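Local structure of USP37 protein (Homo sapiens, 3U12) at residues Ser53-Tyr58 against Pro64-Leu69; Lys74-Arg79 against Glu110-Leu115. The protein is a probable thiol-dependent deubiquitinase that cleaves bonds made by the C-terminal glycine of ubiquitin, represented here by its pleckstrin homology (PH) domain. All coordinates share one frame; numbering follows the deposited sequence.

Both contacts belong to one PH domain, an antiparallel, curled sheet closed off by a C-terminal helix, and their centres lie about 15 Å apart on opposite sides of the chain's centre. Contact 1 comes first along the chain and is complete before contact 2 opens: it is the hairpin of strands 51-58 and 65-68. The next strand, 73-80, supplies one half of contact 2, and helix 105-119, the last element, returns to supply the other. The two meet through leucines, L69 CD1 lying 3.6 Å from L115 CD2. The hairpin and the strand-helix pair thus share one hydrophobic interior, so the helix is tied to both regions of the sheet.

Contact 1 of 2, residues Ser53-Tyr58 against Pro64-Leu69; sequences SLVVHY and PRIFQL. With SO4 (sulfate ion), chain D.
L69, just past the end of strand 65-68, meets L54 on the inward side of the hairpin, with L69 CD1 3.8 Å from L54 CB. The first torsion of L69 (chi1 -63°) sets CG beside its backbone N and brings the branched end back over the neighbouring strand. On the same face, V56 CG2 approaches F67 CE2 obliquely at 3.8 Å. Leucine, valine and phenylalanine suit this side, which turns to the domain interior and strand 85-92. Cutting L69 back to an alanine would probably cost L54 CB this methyl contact and open a gap toward L90 and L115.

On the other face V55 CG1 presses against P64 CB at 3.5 Å, closer than usual carbon-carbon contact, and lies over the rim of one face of the H57 ring. P64 CB also lies over a face of that ring, and P64 CG packs 3.4 Å from H57 CD2 beside the turn. S53 CB and I66 CD1, in the conformer described, are similarly tight at 3.4 Å.

L54 and F67 form a hydrogen-bonded antiparallel pair, with L54 N 2.8 Å from F67 O. V56 N points almost straight at R65 O (N-H...O 174°), whereas the return bond from R65 N to V56 O is long and weak. A water also bridges them, donating to V56 O (2.7 Å) and accepting from R65 N. Q68 NE2 donates to sulfate O4, 2.8 Å away, the ion probably coming from the crystallisation liquor. Thus the inward face is apolar, the outer one mixes V55, I66 and P64 with S53, H57 and Q68, and backbone bonds satisfy polar atoms between.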
loop_
_atom_site.group_PDB
_atom_site.type_symbol
_atom_site.label_atom_id
_atom_site.label_comp_id
_atom_site.label_asym_id
_atom_site.label_seq_id
_atom_site.Cartn_x
_atom_site.Cartn_y
_atom_site.Cartn_z
ATOM N N SER A 53 9.970 2.845 -2.137
ATOM C CA SER A 53 8.910 3.583 -1.474
ATOM C C SER A 53 7.583 3.308 -2.148
ATOM O O SER A 53 7.537 2.668 -3.211
ATOM C CB SER A 53 9.218 5.091 -1.438
ATOM O OG SER A 53 10.433 5.380 -0.766
ATOM N N LEU A 54 6.491 3.768 -1.522
ATOM C CA LEU A 54 5.135 3.591 -2.026
ATOM C C LEU A 54 4.445 4.951 -2.179
ATOM O O LEU A 54 4.389 5.722 -1.223
ATOM C CB LEU A 54 4.351 2.691 -1.037
ATOM C CG LEU A 54 2.912 2.294 -1.410
ATOM C CD1 LEU A 54 2.886 1.355 -2.608
ATOM C CD2 LEU A 54 2.250 1.564 -0.262
ATOM N N VAL A 55 3.898 5.223 -3.373
ATOM C CA VAL A 55 3.187 6.461 -3.656
ATOM C C VAL A 55 1.694 6.180 -3.612
ATOM O O VAL A 55 1.214 5.236 -4.251
ATOM C CB VAL A 55 3.574 7.108 -5.005
ATOM C CG1 VAL A 55 2.886 8.467 -5.169
ATOM C CG2 VAL A 55 5.075 7.281 -5.107
ATOM N N VAL A 56 0.960 7.043 -2.904
ATOM C CA VAL A 56 -0.496 6.983 -2.817
ATOM C C VAL A 56 -1.048 8.108 -3.700
ATOM O O VAL A 56 -0.862 9.285 -3.394
ATOM C CB VAL A 56 -0.993 7.100 -1.351
ATOM C CG1 VAL A 56 -2.527 7.149 -1.288
ATOM C CG2 VAL A 56 -0.441 5.959 -0.489
ATOM N N HIS A 57 -1.705 7.744 -4.798
ATOM C CA HIS A 57 -2.337 8.719 -5.705
ATOM C C HIS A 57 -3.842 8.577 -5.512
ATOM O O HIS A 57 -4.359 7.450 -5.441
ATOM C CB HIS A 57 -2.068 8.366 -7.178
ATOM C CG HIS A 57 -0.665 8.533 -7.662
ATOM N ND1 HIS A 57 0.207 7.463 -7.707
ATOM C CD2 HIS A 57 -0.100 9.581 -8.309
ATOM C CE1 HIS A 57 1.293 7.906 -8.315
ATOM N NE2 HIS A 57 1.158 9.191 -8.684
ATOM N N TYR A 58 -4.547 9.694 -5.465
ATOM C CA TYR A 58 -5.999 9.678 -5.369
ATOM C C TYR A 58 -6.579 10.126 -6.686
ATOM O O TYR A 58 -5.989 10.974 -7.360
ATOM C CB TYR A 58 -6.501 10.579 -4.237
ATOM C CG TYR A 58 -6.110 10.085 -2.862
ATOM C CD1 TYR A 58 -6.539 8.843 -2.395
ATOM C CD2 TYR A 58 -5.366 10.887 -1.997
ATOM C CE1 TYR A 58 -6.180 8.385 -1.132
ATOM C CE2 TYR A 58 -5.009 10.440 -0.727
ATOM C CZ TYR A 58 -5.448 9.202 -0.287
ATOM O OH TYR A 58 -5.083 8.754 0.955
ATOM N N PRO A 64 0.490 13.677 -4.475
ATOM C CA PRO A 64 0.599 12.334 -3.872
ATOM C C PRO A 64 1.557 12.293 -2.689
ATOM O O PRO A 64 2.564 12.976 -2.691
ATOM C CB PRO A 64 1.159 11.467 -5.026
ATOM C CG PRO A 64 0.787 12.190 -6.264
ATOM C CD PRO A 64 0.889 13.660 -5.894
ATOM N N ARG A 65 1.254 11.466 -1.704
ATOM C CA ARG A 65 2.101 11.272 -0.529
ATOM C C ARG A 65 2.902 10.011 -0.706
ATOM O O ARG A 65 2.427 9.034 -1.332
ATOM C CB ARG A 65 1.281 11.219 0.773
ATOM C CG ARG A 65 0.521 12.513 1.032
ATOM C CD ARG A 65 0.537 12.942 2.485
ATOM N NE ARG A 65 0.351 14.389 2.607
ATOM C CZ ARG A 65 1.296 15.256 2.974
ATOM N NH1 ARG A 65 2.514 14.829 3.290
ATOM N NH2 ARG A 65 1.023 16.551 3.053
ATOM N N ILE A 66 4.112 10.002 -0.154
ATOM C CA ILE A 66 5.015 8.868 -0.265
ATOM C C ILE A 66 5.396 8.308 1.113
ATOM O O ILE A 66 5.646 9.059 2.054
ATOM C CB ILE A 66 6.237 9.233 -1.141
ATOM C CG1 ILE A 66 7.219 8.063 -1.258
ATOM C CG2 ILE A 66 6.953 10.512 -0.685
ATOM C CD1 ILE A 66 8.027 8.130 -2.422
ATOM N N PHE A 67 5.473 6.968 1.193
ATOM C CA PHE A 67 5.778 6.229 2.403
ATOM C C PHE A 67 6.940 5.333 2.061
ATOM O O PHE A 67 6.862 4.552 1.098
ATOM C CB PHE A 67 4.540 5.389 2.780
ATOM C CG PHE A 67 3.328 6.221 3.135
ATOM C CD1 PHE A 67 3.000 6.470 4.465
ATOM C CD2 PHE A 67 2.489 6.727 2.140
ATOM C CE1 PHE A 67 1.862 7.217 4.795
ATOM C CE2 PHE A 67 1.366 7.493 2.472
ATOM C CZ PHE A 67 1.049 7.711 3.797
ATOM N N GLN A 68 8.014 5.436 2.833
ATOM C CA GLN A 68 9.188 4.570 2.673
ATOM C C GLN A 68 8.830 3.128 3.021
ATOM O O GLN A 68 8.096 2.906 3.981
ATOM C CB GLN A 68 10.359 5.037 3.549
ATOM C CG GLN A 68 11.623 4.205 3.269
ATOM C CD GLN A 68 12.867 4.756 3.897
ATOM O OE1 GLN A 68 13.105 5.965 3.898
ATOM N NE2 GLN A 68 13.702 3.867 4.421
ATOM N N LEU A 69 9.350 2.155 2.233
ATOM C CA LEU A 69 9.140 0.726 2.456
ATOM C C LEU A 69 10.408 0.038 2.908
ATOM O O LEU A 69 10.335 -0.766 3.825
ATOM C CB LEU A 69 8.577 0.018 1.212
ATOM C CG LEU A 69 7.199 0.500 0.759
ATOM C CD1 LEU A 69 6.795 -0.232 -0.524
ATOM C CD2 LEU A 69 6.137 0.295 1.855
HETATM S S SO4 D . 16.966 4.138 5.630
HETATM O O1 SO4 D . 18.048 3.616 6.479
HETATM O O2 SO4 D . 17.256 5.529 5.244
HETATM O O3 SO4 D . 16.862 3.307 4.416
HETATM O O4 SO4 D . 15.705 4.087 6.384
HETATM O O HOH W 1 -1.661 10.712 -1.200
#

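Contact 2 of 2, residues Lys74-Arg79 against Glu110-Leu115; sequences KNVVLR and EMRLFL
L78 CD1 lies over one face of the R112 guanidinium, 3.8 Å above its plane and offset toward the rim, in the R112 conformer described here. This is the strand-helix packing of a PH domain, in which the C-terminal helix, here 105-119, closes off the curled sheet. Arginine suits this half-exposed place because its aliphatic stem can cover apolar side chains while its flat charged end stays near the surface. The chain bends at chi2 and chi3 (-104° and -87°), which turns the guanidinium beside the end of L78, where NH1 is 3.9 Å from L78 CD1. No hydrogen bond crosses between the segments, so the contact rests on van der Waals contact, including a methyl on the guanidinium face.

V76 sits at the middle of it. Its CG1 lies between R112 CG and L115 CD1, 3.9 Å from each, while CG2 meets L115 alone. R112 and L115 are neighbours on the same side of the helix, three residues apart, and V76 and L78, two apart on the strand, point the same way. The strand runs nearly antiparallel to the helix, at 164°, with 9.1 Å between the axes of the two short segments. A108 and E109 of the same helix also touch L78, while V76 touches L90 of strand 85-92. At the more deeply buried end, V76 CG2 lies 3.8 Å from L115 CB.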
loop_
_atom_site.group_PDB
_atom_site.type_symbol
_atom_site.label_atom_id
_atom_site.label_comp_id
_atom_site.label_asym_id
_atom_site.label_seq_id
_atom_site.Cartn_x
_atom_site.Cartn_y
_atom_site.Cartn_z
ATOM N N LYS A 74 6.481 -3.337 8.735
ATOM C CA LYS A 74 6.242 -4.065 9.972
ATOM C C LYS A 74 5.494 -5.340 9.617
ATOM O O LYS A 74 5.976 -6.433 9.926
ATOM C CB LYS A 74 5.450 -3.209 10.977
ATOM C CG LYS A 74 5.556 -3.744 12.412
ATOM C CD LYS A 74 4.434 -3.258 13.305
ATOM C CE LYS A 74 4.783 -2.013 14.081
ATOM N NZ LYS A 74 3.812 -1.784 15.183
ATOM N N ASN A 75 4.327 -5.215 8.947
ATOM C CA ASN A 75 3.541 -6.389 8.531
ATOM C C ASN A 75 2.632 -6.087 7.338
ATOM O O ASN A 75 2.353 -4.918 7.012
ATOM C CB ASN A 75 2.754 -7.017 9.701
ATOM C CG ASN A 75 1.840 -6.100 10.462
ATOM O OD1 ASN A 75 0.832 -5.620 9.944
ATOM N ND2 ASN A 75 2.116 -5.931 11.747
ATOM N N VAL A 76 2.255 -7.146 6.635
ATOM C CA VAL A 76 1.368 -7.120 5.470
ATOM C C VAL A 76 0.335 -8.232 5.625
ATOM O O VAL A 76 0.693 -9.400 5.799
ATOM C CB VAL A 76 2.080 -7.195 4.085
ATOM C CG1 VAL A 76 1.122 -6.786 2.969
ATOM C CG2 VAL A 76 3.337 -6.335 4.039
ATOM N N VAL A 77 -0.942 -7.860 5.609
ATOM C CA VAL A 77 -2.046 -8.800 5.765
ATOM C C VAL A 77 -2.984 -8.632 4.571
ATOM O O VAL A 77 -3.244 -7.499 4.156
ATOM C CB VAL A 77 -2.807 -8.585 7.126
ATOM C CG1 VAL A 77 -3.999 -9.529 7.265
ATOM C CG2 VAL A 77 -1.876 -8.748 8.328
ATOM N N LEU A 78 -3.488 -9.755 4.034
ATOM C CA LEU A 78 -4.518 -9.799 2.999
ATOM C C LEU A 78 -5.748 -10.414 3.624
ATOM O O LEU A 78 -5.641 -11.410 4.344
ATOM C CB LEU A 78 -4.141 -10.670 1.788
ATOM C CG LEU A 78 -3.113 -10.182 0.783
ATOM C CD1 LEU A 78 -3.035 -11.149 -0.381
ATOM C CD2 LEU A 78 -3.460 -8.828 0.240
ATOM N N ARG A 79 -6.915 -9.848 3.336
ATOM C CA ARG A 79 -8.197 -10.363 3.813
ATOM C C ARG A 79 -9.190 -10.417 2.645
ATOM O O ARG A 79 -9.137 -9.524 1.794
ATOM C CB ARG A 79 -8.747 -9.510 4.975
ATOM C CG ARG A 79 -7.980 -9.678 6.299
ATOM C CD ARG A 79 -8.301 -10.963 7.039
ATOM N NE ARG A 79 -7.272 -11.300 8.025
ATOM C CZ ARG A 79 -6.374 -12.273 7.875
ATOM N NH1 ARG A 79 -6.366 -13.019 6.778
ATOM N NH2 ARG A 79 -5.478 -12.506 8.826
ATOM N N GLU A 110 0.357 -10.494 -5.598
ATOM C CA GLU A 110 1.618 -10.098 -6.216
ATOM C C GLU A 110 2.247 -8.948 -5.407
ATOM O O GLU A 110 3.448 -8.987 -5.112
ATOM C CB GLU A 110 1.392 -9.705 -7.683
ATOM C CG GLU A 110 2.666 -9.313 -8.412
ATOM C CD GLU A 110 2.524 -8.767 -9.819
ATOM O OE1 GLU A 110 1.378 -8.617 -10.304
ATOM O OE2 GLU A 110 3.576 -8.492 -10.440
HETATM N N MSE A 111 1.427 -7.948 -5.015
HETATM C CA MSE A 111 1.881 -6.814 -4.192
HETATM C C MSE A 111 2.365 -7.321 -2.834
HETATM O O MSE A 111 3.418 -6.891 -2.401
HETATM C CB MSE A 111 0.800 -5.730 -4.044
HETATM C CG MSE A 111 1.261 -4.516 -3.233
HETATM SE SE MSE A 111 2.795 -3.596 -4.020
HETATM C CE MSE A 111 1.746 -2.395 -5.298
ATOM N N ARG A 112 1.614 -8.209 -2.173
ATOM C CA ARG A 112 1.998 -8.794 -0.878
ATOM C C ARG A 112 3.350 -9.528 -0.982
ATOM O O ARG A 112 4.207 -9.338 -0.116
ATOM C CB ARG A 112 0.921 -9.763 -0.359
ATOM C CG ARG A 112 1.115 -10.165 1.111
ATOM C CD ARG A 112 1.669 -11.570 1.286
ATOM N NE ARG A 112 0.607 -12.574 1.306
ATOM C CZ ARG A 112 0.230 -13.291 0.253
ATOM N NH1 ARG A 112 -0.745 -14.183 0.365
ATOM N NH2 ARG A 112 0.831 -13.129 -0.920
ATOM N N LEU A 113 3.534 -10.339 -2.043
ATOM C CA LEU A 113 4.778 -11.069 -2.289
ATOM C C LEU A 113 5.947 -10.076 -2.417
ATOM O O LEU A 113 6.957 -10.243 -1.743
ATOM C CB LEU A 113 4.637 -11.923 -3.564
ATOM C CG LEU A 113 5.793 -12.820 -3.947
ATOM C CD1 LEU A 113 6.081 -13.805 -2.862
ATOM C CD2 LEU A 113 5.458 -13.598 -5.196
ATOM N N PHE A 114 5.745 -8.983 -3.177
ATOM C CA PHE A 114 6.760 -7.961 -3.333
ATOM C C PHE A 114 7.057 -7.279 -1.992
ATOM O O PHE A 114 8.232 -7.064 -1.652
ATOM C CB PHE A 114 6.365 -6.926 -4.408
ATOM C CG PHE A 114 7.396 -5.829 -4.550
ATOM C CD1 PHE A 114 8.569 -6.043 -5.264
ATOM C CD2 PHE A 114 7.214 -4.594 -3.931
ATOM C CE1 PHE A 114 9.531 -5.031 -5.381
ATOM C CE2 PHE A 114 8.176 -3.590 -4.046
ATOM C CZ PHE A 114 9.340 -3.830 -4.746
ATOM N N LEU A 115 6.002 -6.954 -1.231
ATOM C CA LEU A 115 6.177 -6.269 0.051
ATOM C C LEU A 115 6.887 -7.162 1.061
ATOM O O LEU A 115 7.709 -6.674 1.836
ATOM C CB LEU A 115 4.827 -5.765 0.603
ATOM C CG LEU A 115 4.186 -4.622 -0.186
ATOM C CD1 LEU A 115 2.738 -4.400 0.291
ATOM C CD2 LEU A 115 5.041 -3.320 -0.097
#